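Local coordinates for putative acyl-[acyl-carrier-protein]--UDP-N-acetylglucosamine O-acyltransferase (Bacteroides fragilis, PDB 4R36) that probably transfers a fatty acyl chain from acyl carrier protein to UDP-N-acetylglucosamine, the opening step of lipid A synthesis, at residues A62-G67 / A80-I85; A117-T122 / A137-I142; G149-M154 / S167-M172. All coordinates share one frame; numbering follows the deposited sequence.

Contact 1: A62-G67 / A80-I85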
# COMPACT_ATOMS: atom_id res chain seq x y z
N ALA A 62 4.02 -12.17 -14.59
CA ALA A 62 3.62 -12.79 -13.35
C ALA A 62 4.67 -13.84 -13.01
O ALA A 62 5.36 -14.34 -13.93
CB ALA A 62 2.24 -13.41 -13.49
N ASN A 63 4.75 -14.20 -11.72
CA ASN A 63 5.73 -15.13 -11.21
C ASN A 63 5.04 -16.23 -10.40
O ASN A 63 4.30 -15.93 -9.42
CB ASN A 63 6.75 -14.43 -10.36
CG ASN A 63 7.36 -13.21 -11.06
OD1 ASN A 63 6.82 -12.06 -11.09
ND2 ASN A 63 8.45 -13.43 -11.54
N ILE A 64 5.21 -17.50 -10.81
CA ILE A 64 4.67 -18.64 -10.12
C ILE A 64 5.85 -19.47 -9.63
O ILE A 64 6.57 -20.17 -10.43
CB ILE A 64 3.76 -19.49 -11.03
CG1 ILE A 64 2.79 -18.66 -11.88
CG2 ILE A 64 2.99 -20.57 -10.23
CD1 ILE A 64 1.76 -17.92 -11.07
N LEU A 65 6.09 -19.40 -8.32
CA LEU A 65 7.31 -19.94 -7.75
C LEU A 65 7.16 -21.32 -7.08
O LEU A 65 6.04 -21.84 -6.84
CB LEU A 65 7.87 -18.92 -6.74
CG LEU A 65 8.07 -17.47 -7.20
CD1 LEU A 65 8.65 -16.67 -6.03
CD2 LEU A 65 9.00 -17.42 -8.40
N TYR A 66 8.31 -21.92 -6.83
CA TYR A 66 8.45 -23.20 -6.18
C TYR A 66 7.45 -23.35 -5.03
O TYR A 66 7.44 -22.55 -4.06
CB TYR A 66 9.89 -23.24 -5.62
CG TYR A 66 10.26 -24.51 -4.94
CD1 TYR A 66 10.01 -24.70 -3.60
CD2 TYR A 66 10.93 -25.54 -5.65
CE1 TYR A 66 10.39 -25.87 -2.96
CE2 TYR A 66 11.31 -26.72 -5.00
CZ TYR A 66 11.03 -26.89 -3.68
OH TYR A 66 11.40 -28.05 -3.04
N GLY A 67 6.59 -24.35 -5.16
CA GLY A 67 5.63 -24.66 -4.14
C GLY A 67 4.22 -24.20 -4.46
O GLY A 67 3.32 -24.39 -3.65
N ALA A 80 1.82 -10.26 -10.32
CA ALA A 80 1.54 -11.12 -9.18
C ALA A 80 2.68 -12.09 -8.91
O ALA A 80 3.39 -12.52 -9.84
CB ALA A 80 0.26 -11.87 -9.39
N VAL A 81 2.91 -12.37 -7.63
CA VAL A 81 3.94 -13.27 -7.26
C VAL A 81 3.33 -14.30 -6.32
O VAL A 81 3.05 -13.99 -5.13
CB VAL A 81 5.12 -12.53 -6.58
CG1 VAL A 81 6.25 -13.51 -6.27
CG2 VAL A 81 5.63 -11.36 -7.45
N ILE A 82 3.23 -15.53 -6.78
CA ILE A 82 2.73 -16.64 -5.99
C ILE A 82 3.84 -17.60 -5.62
O ILE A 82 4.65 -18.00 -6.47
CB ILE A 82 1.60 -17.35 -6.75
CG1 ILE A 82 0.45 -16.36 -7.07
CG2 ILE A 82 1.04 -18.52 -5.95
CD1 ILE A 82 -0.66 -16.94 -7.90
N GLY A 83 3.95 -17.90 -4.31
CA GLY A 83 4.81 -18.91 -3.80
C GLY A 83 6.16 -18.51 -3.28
O GLY A 83 6.94 -19.38 -2.89
N ALA A 84 6.43 -17.21 -3.17
CA ALA A 84 7.68 -16.81 -2.56
C ALA A 84 7.76 -17.26 -1.10
O ALA A 84 6.72 -17.46 -0.42
CB ALA A 84 7.88 -15.32 -2.65
N ILE A 85 9.00 -17.47 -0.64
CA ILE A 85 9.23 -17.90 0.71
C ILE A 85 8.61 -16.90 1.73
O ILE A 85 8.49 -15.70 1.42
CB ILE A 85 10.69 -18.14 1.05
CG1 ILE A 85 11.52 -16.86 0.90
CG2 ILE A 85 11.22 -19.29 0.18
CD1 ILE A 85 12.91 -17.01 1.41
O HOH W 1 9.20 -20.67 -3.16

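Contact 2: A117-T122 / A137-I142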
# COMPACT_ATOMS: atom_id res chain seq x y z
N ALA A 117 6.68 -24.07 8.78
CA ALA A 117 6.43 -25.27 9.59
C ALA A 117 5.24 -25.11 10.53
O ALA A 117 4.71 -26.07 11.03
CB ALA A 117 7.66 -25.60 10.41
N ALA A 118 4.85 -23.89 10.84
CA ALA A 118 3.66 -23.66 11.68
C ALA A 118 2.39 -24.31 11.15
O ALA A 118 1.48 -24.58 11.93
CB ALA A 118 3.40 -22.13 11.86
N LYS A 119 2.29 -24.45 9.83
CA LYS A 119 1.21 -25.12 9.17
C LYS A 119 1.73 -25.82 7.91
O LYS A 119 1.63 -27.03 7.79
CB LYS A 119 0.04 -24.16 8.80
CG LYS A 119 -1.14 -24.91 8.20
CD LYS A 119 -2.33 -24.03 7.83
CE LYS A 119 -3.38 -24.84 7.11
NZ LYS A 119 -4.60 -24.07 6.76
N GLY A 120 2.28 -25.07 6.96
CA GLY A 120 2.92 -25.64 5.80
C GLY A 120 2.30 -25.32 4.49
O GLY A 120 2.88 -25.62 3.45
N ARG A 121 1.12 -24.69 4.53
CA ARG A 121 0.32 -24.43 3.35
C ARG A 121 -0.38 -23.07 3.55
O ARG A 121 -1.05 -22.88 4.56
CB ARG A 121 -0.77 -25.50 3.18
CG ARG A 121 -0.20 -26.93 3.06
CD ARG A 121 -1.31 -27.95 3.08
NE ARG A 121 -2.17 -27.89 1.90
CZ ARG A 121 -3.30 -28.55 1.79
NH1 ARG A 121 -3.70 -29.36 2.73
NH2 ARG A 121 -4.05 -28.45 0.71
N THR A 122 -0.12 -22.14 2.64
CA THR A 122 -0.91 -20.89 2.51
C THR A 122 -2.00 -21.26 1.51
O THR A 122 -1.72 -21.76 0.43
CB THR A 122 -0.03 -19.76 1.99
OG1 THR A 122 1.12 -19.67 2.82
CG2 THR A 122 -0.82 -18.44 1.99
N ALA A 137 0.03 -13.68 3.74
CA ALA A 137 1.21 -14.10 4.40
C ALA A 137 1.20 -15.60 4.58
O ALA A 137 0.17 -16.26 4.39
CB ALA A 137 1.36 -13.43 5.73
N HIS A 138 2.38 -16.10 4.91
CA HIS A 138 2.56 -17.53 5.23
C HIS A 138 1.46 -18.13 6.11
O HIS A 138 1.04 -17.54 7.11
CB HIS A 138 3.89 -17.72 5.92
CG HIS A 138 3.97 -17.10 7.28
ND1 HIS A 138 3.70 -17.81 8.43
CD2 HIS A 138 4.40 -15.88 7.68
CE1 HIS A 138 3.89 -17.04 9.48
NE2 HIS A 138 4.33 -15.86 9.05
N ASP A 139 0.95 -19.29 5.69
CA ASP A 139 -0.02 -20.11 6.49
C ASP A 139 -1.41 -19.48 6.64
O ASP A 139 -2.26 -20.04 7.35
CB ASP A 139 0.51 -20.54 7.84
CG ASP A 139 1.94 -21.09 7.75
OD1 ASP A 139 2.12 -22.08 7.06
OD2 ASP A 139 2.88 -20.50 8.30
N ALA A 140 -1.65 -18.35 5.95
CA ALA A 140 -2.95 -17.75 5.95
C ALA A 140 -3.95 -18.63 5.22
O ALA A 140 -3.58 -19.50 4.40
CB ALA A 140 -2.90 -16.40 5.28
N LEU A 141 -5.20 -18.48 5.58
CA LEU A 141 -6.31 -19.21 5.01
C LEU A 141 -7.41 -18.22 4.58
O LEU A 141 -7.95 -17.54 5.45
CB LEU A 141 -6.91 -20.20 6.01
CG LEU A 141 -8.17 -20.92 5.47
CD1 LEU A 141 -7.90 -21.82 4.30
CD2 LEU A 141 -8.86 -21.72 6.61
N ILE A 142 -7.72 -18.19 3.29
CA ILE A 142 -8.87 -17.48 2.75
C ILE A 142 -9.84 -18.50 2.23
O ILE A 142 -9.43 -19.45 1.53
CB ILE A 142 -8.47 -16.49 1.65
CG1 ILE A 142 -7.49 -15.46 2.24
CG2 ILE A 142 -9.66 -15.81 1.04
CD1 ILE A 142 -7.04 -14.40 1.23
O HOH W 2 -3.70 -22.16 4.98

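Contact 3: G149-M154 / S167-M172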
# COMPACT_ATOMS: atom_id res chain seq x y z
N GLY A 149 -9.88 -5.83 -0.85
CA GLY A 149 -9.56 -4.59 -1.54
C GLY A 149 -8.06 -4.26 -1.61
O GLY A 149 -7.25 -4.85 -0.93
N ASN A 150 -7.74 -3.27 -2.45
CA ASN A 150 -6.42 -2.86 -2.80
C ASN A 150 -5.47 -2.77 -1.61
O ASN A 150 -5.78 -2.03 -0.62
CB ASN A 150 -6.44 -1.52 -3.50
CG ASN A 150 -7.41 -1.50 -4.71
OD1 ASN A 150 -7.27 -2.28 -5.60
ND2 ASN A 150 -8.32 -0.51 -4.77
N SER A 151 -4.35 -3.53 -1.73
CA SER A 151 -3.22 -3.45 -0.84
C SER A 151 -3.60 -3.81 0.60
O SER A 151 -2.89 -3.46 1.53
CB SER A 151 -2.50 -2.06 -0.97
OG SER A 151 -1.17 -2.21 -0.55
N THR A 152 -4.66 -4.58 0.78
CA THR A 152 -4.90 -5.12 2.12
C THR A 152 -3.85 -6.15 2.47
O THR A 152 -3.42 -6.91 1.59
CB THR A 152 -6.34 -5.60 2.23
OG1 THR A 152 -7.13 -4.43 2.43
CG2 THR A 152 -6.55 -6.59 3.35
N LYS A 153 -3.42 -6.15 3.72
CA LYS A 153 -2.34 -7.02 4.22
C LYS A 153 -2.88 -8.02 5.25
O LYS A 153 -3.48 -7.65 6.33
CB LYS A 153 -1.19 -6.21 4.82
CG LYS A 153 -0.82 -4.93 4.02
CD LYS A 153 -0.26 -5.40 2.68
CE LYS A 153 0.30 -4.20 1.88
NZ LYS A 153 0.56 -4.55 0.48
N MET A 154 -2.82 -9.29 4.87
CA MET A 154 -3.21 -10.38 5.76
C MET A 154 -1.98 -11.07 6.31
O MET A 154 -1.19 -11.64 5.54
CB MET A 154 -4.11 -11.33 5.01
CG MET A 154 -5.54 -10.69 4.86
SD MET A 154 -6.42 -11.49 3.58
CE MET A 154 -5.60 -10.78 2.12
N SER A 167 -12.30 -3.93 2.52
CA SER A 167 -11.94 -2.83 1.65
C SER A 167 -10.41 -2.69 1.59
O SER A 167 -9.67 -3.60 1.92
CB SER A 167 -12.57 -1.47 2.03
OG SER A 167 -13.91 -1.60 2.38
N ALA A 168 -9.99 -1.57 1.06
CA ALA A 168 -8.61 -1.30 0.78
C ALA A 168 -7.84 -0.89 1.98
O ALA A 168 -8.39 -0.30 2.95
CB ALA A 168 -8.53 -0.20 -0.28
N ASN A 169 -6.54 -1.15 1.92
CA ASN A 169 -5.60 -0.77 2.98
C ASN A 169 -5.97 -1.21 4.37
O ASN A 169 -5.67 -0.53 5.34
CB ASN A 169 -5.40 0.76 2.98
CG ASN A 169 -4.41 1.19 1.90
OD1 ASN A 169 -3.95 0.37 1.13
ND2 ASN A 169 -4.12 2.45 1.83
N VAL A 170 -6.56 -2.38 4.48
CA VAL A 170 -6.89 -2.96 5.78
C VAL A 170 -5.70 -3.74 6.33
O VAL A 170 -4.94 -4.44 5.53
CB VAL A 170 -8.15 -3.84 5.70
CG1 VAL A 170 -8.32 -4.70 6.95
CG2 VAL A 170 -9.38 -2.93 5.52
N LEU A 171 -5.48 -3.64 7.62
CA LEU A 171 -4.37 -4.39 8.29
C LEU A 171 -4.95 -5.35 9.26
O LEU A 171 -5.67 -4.95 10.21
CB LEU A 171 -3.41 -3.48 9.03
CG LEU A 171 -2.70 -2.43 8.17
CD1 LEU A 171 -1.82 -1.53 9.04
CD2 LEU A 171 -1.86 -3.22 7.13
N MET A 172 -4.71 -6.63 8.97
CA MET A 172 -5.26 -7.75 9.70
C MET A 172 -4.08 -8.38 10.39
O MET A 172 -3.19 -8.93 9.72
CB MET A 172 -5.87 -8.75 8.70
CG MET A 172 -6.29 -10.01 9.37
SD MET A 172 -7.45 -10.98 8.45
CE MET A 172 -8.01 -12.09 9.74
O HOH W 3 -1.45 -7.04 8.52

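Contact 1: A62-G67 / A80-I85
Ile64 and Ile82 run side by side and point the same way, toward the interior of the coil, where both pack on Ile76. Ile64 bends at its second torsion (chi2 -65°), whereas Ile82 stays extended, and the bend carries Ile64 CD1 to within 4.1 Å of Ile82 CD1. Just past the strand, Leu65 leans across to the next coil. Leu65 CB sits 3.4 Å from Ile82 O, and Leu65 CD1 lies between Val81 CG1, 4.0 Å away, and Ala84 CB. Asn63 and Val81 share the outer face, and Leu65 joins them in packing against Asn61, Met59 and Glu108 of a second subunit. Stacking of this kind builds a left-handed parallel beta helix: equivalent residues lie 18 positions apart, and short parallel strands pair in exact register, Asn63 with Val81 and Ile64 with Ile82. Three nearly straight backbone bonds zip them together: Asn63 N to Ala80 O (2.9 Å), Ile82 N to Asn63 O (2.9 Å) and Leu65 N to Ile82 O (2.7 Å). Past the strands the carbonyl oxygens of Tyr66 and Gly83 come close, two acceptors that cannot bond each other, and a water donates to both, Tyr66 O at 2.7 Å and Gly83 O at 2.6 Å.

Contact 2: A117-T122 / A137-I142
Asp139 takes the N-H of Gly120 at a corner of the left-handed beta helix, reaching into the loop 117-120, which leads into strand 121-124 on the preceding coil. It is the third residue of a type II turn from Ala137 to Ala140, closed by the bond from Ala140 N to Ala137 O, and this turn carries the chain from one helix face to the next. At its base, Asp139 N donates to Thr122 OG1 (2.9 Å), a hydroxyl also hydrogen-bonded to Asn113 O, and Asp139 CA makes a CH...O contact with Arg121 O. Although the bond from CA to CB starts away from the loop, CG lies beside the backbone N (chi1 -46°), and this brings the carboxylate back toward the loop. Asp139 CB first meets Lys119 CB, 3.8 Å away; Asp139 CG lies against the same Lys119 CB. Beyond CG the two oxygens part company. Asp139 OD1 accepts an almost straight bond from Gly120 N (3.0 Å, 174°), which arrives on the anti side and 33° out of the carboxylate plane. Asp139 OD2 touches Ala118 CB and is held by two donors, Thr116 OG1 and His138 ND1, the latter at 2.8 Å and in the plane of the imidazole. His138 binds UDP-N-acetylglucosamine in another structure of this protein, so Asp139 is probably a second-shell residue, its bond to ND1 helping to set the rotation of the ring. Alongside, Lys119 runs fully extended from CB to its ammonium group, passing the Asp139 backbone, and Lys119 NZ ends 2.8 Å from a water. That water sits 2.7 Å from Ala140 O and also close to Arg121 O.

Contact 3: G149-M154 / S167-M172
Thr152 OG1 does double duty: it donates to Ser167 O (2.7 Å), lying in that carbonyl's plane, and accepts from Val170 N (3.0 Å). A chi1 of -79° sets the hydroxyl beside its own backbone N, within reach of both partners, and a side chain rather than the main chain receives the N-H of Val170. Backbone bonds continue on both sides. Asn169 N gives to Asn150 O (2.8 Å), joining the type II turn 149-152 to the corresponding corner of the next coil. Lys153 N gives to Val170 O (2.9 Å) and Met172 N to Lys153 O (3.1 Å), the ladder of two parallel strands. This is the coil-on-coil repeat of the left-handed beta helix, corner over corner and strand over strand. Side-chain contacts fall on both faces of the strand pair. On the outer one, Lys153 CG and Leu171 CD2 lie 3.7 Å apart, their side chains running the same way; on the inner one, Met154 and Met172 cross, with Met154 CG 4.1 Å from Met172 SD, and both rest on Ile160. At the trimer interface Lys153, bent at its second torsion, swings NZ back to Ser151 OG (3.1 Å), to Gly133 O and into a salt bridge with Glu132 of a second subunit.

In the fold
From the N terminus the three contacts follow in series, each closing one coil of the left-handed beta helix before the next opens; none nests in or crosses another. Contact 1 closes a coil early in the beta helix, contact 2 a coil near its middle, and contact 3 a coil that begins soon after. Contacts 1 and 3 belong to the same nine-strand parallel sheet and both meet the second subunit, whereas contact 2 ties a corner to the loop leading into the eight-strand sheet and touches no other chain. Contacts 2 and 3 meet directly, through a probable hydrogen bond from Ala137 N to Met154 O (3.0 Å) and packing of Ile142 CD1 on Met154 SD.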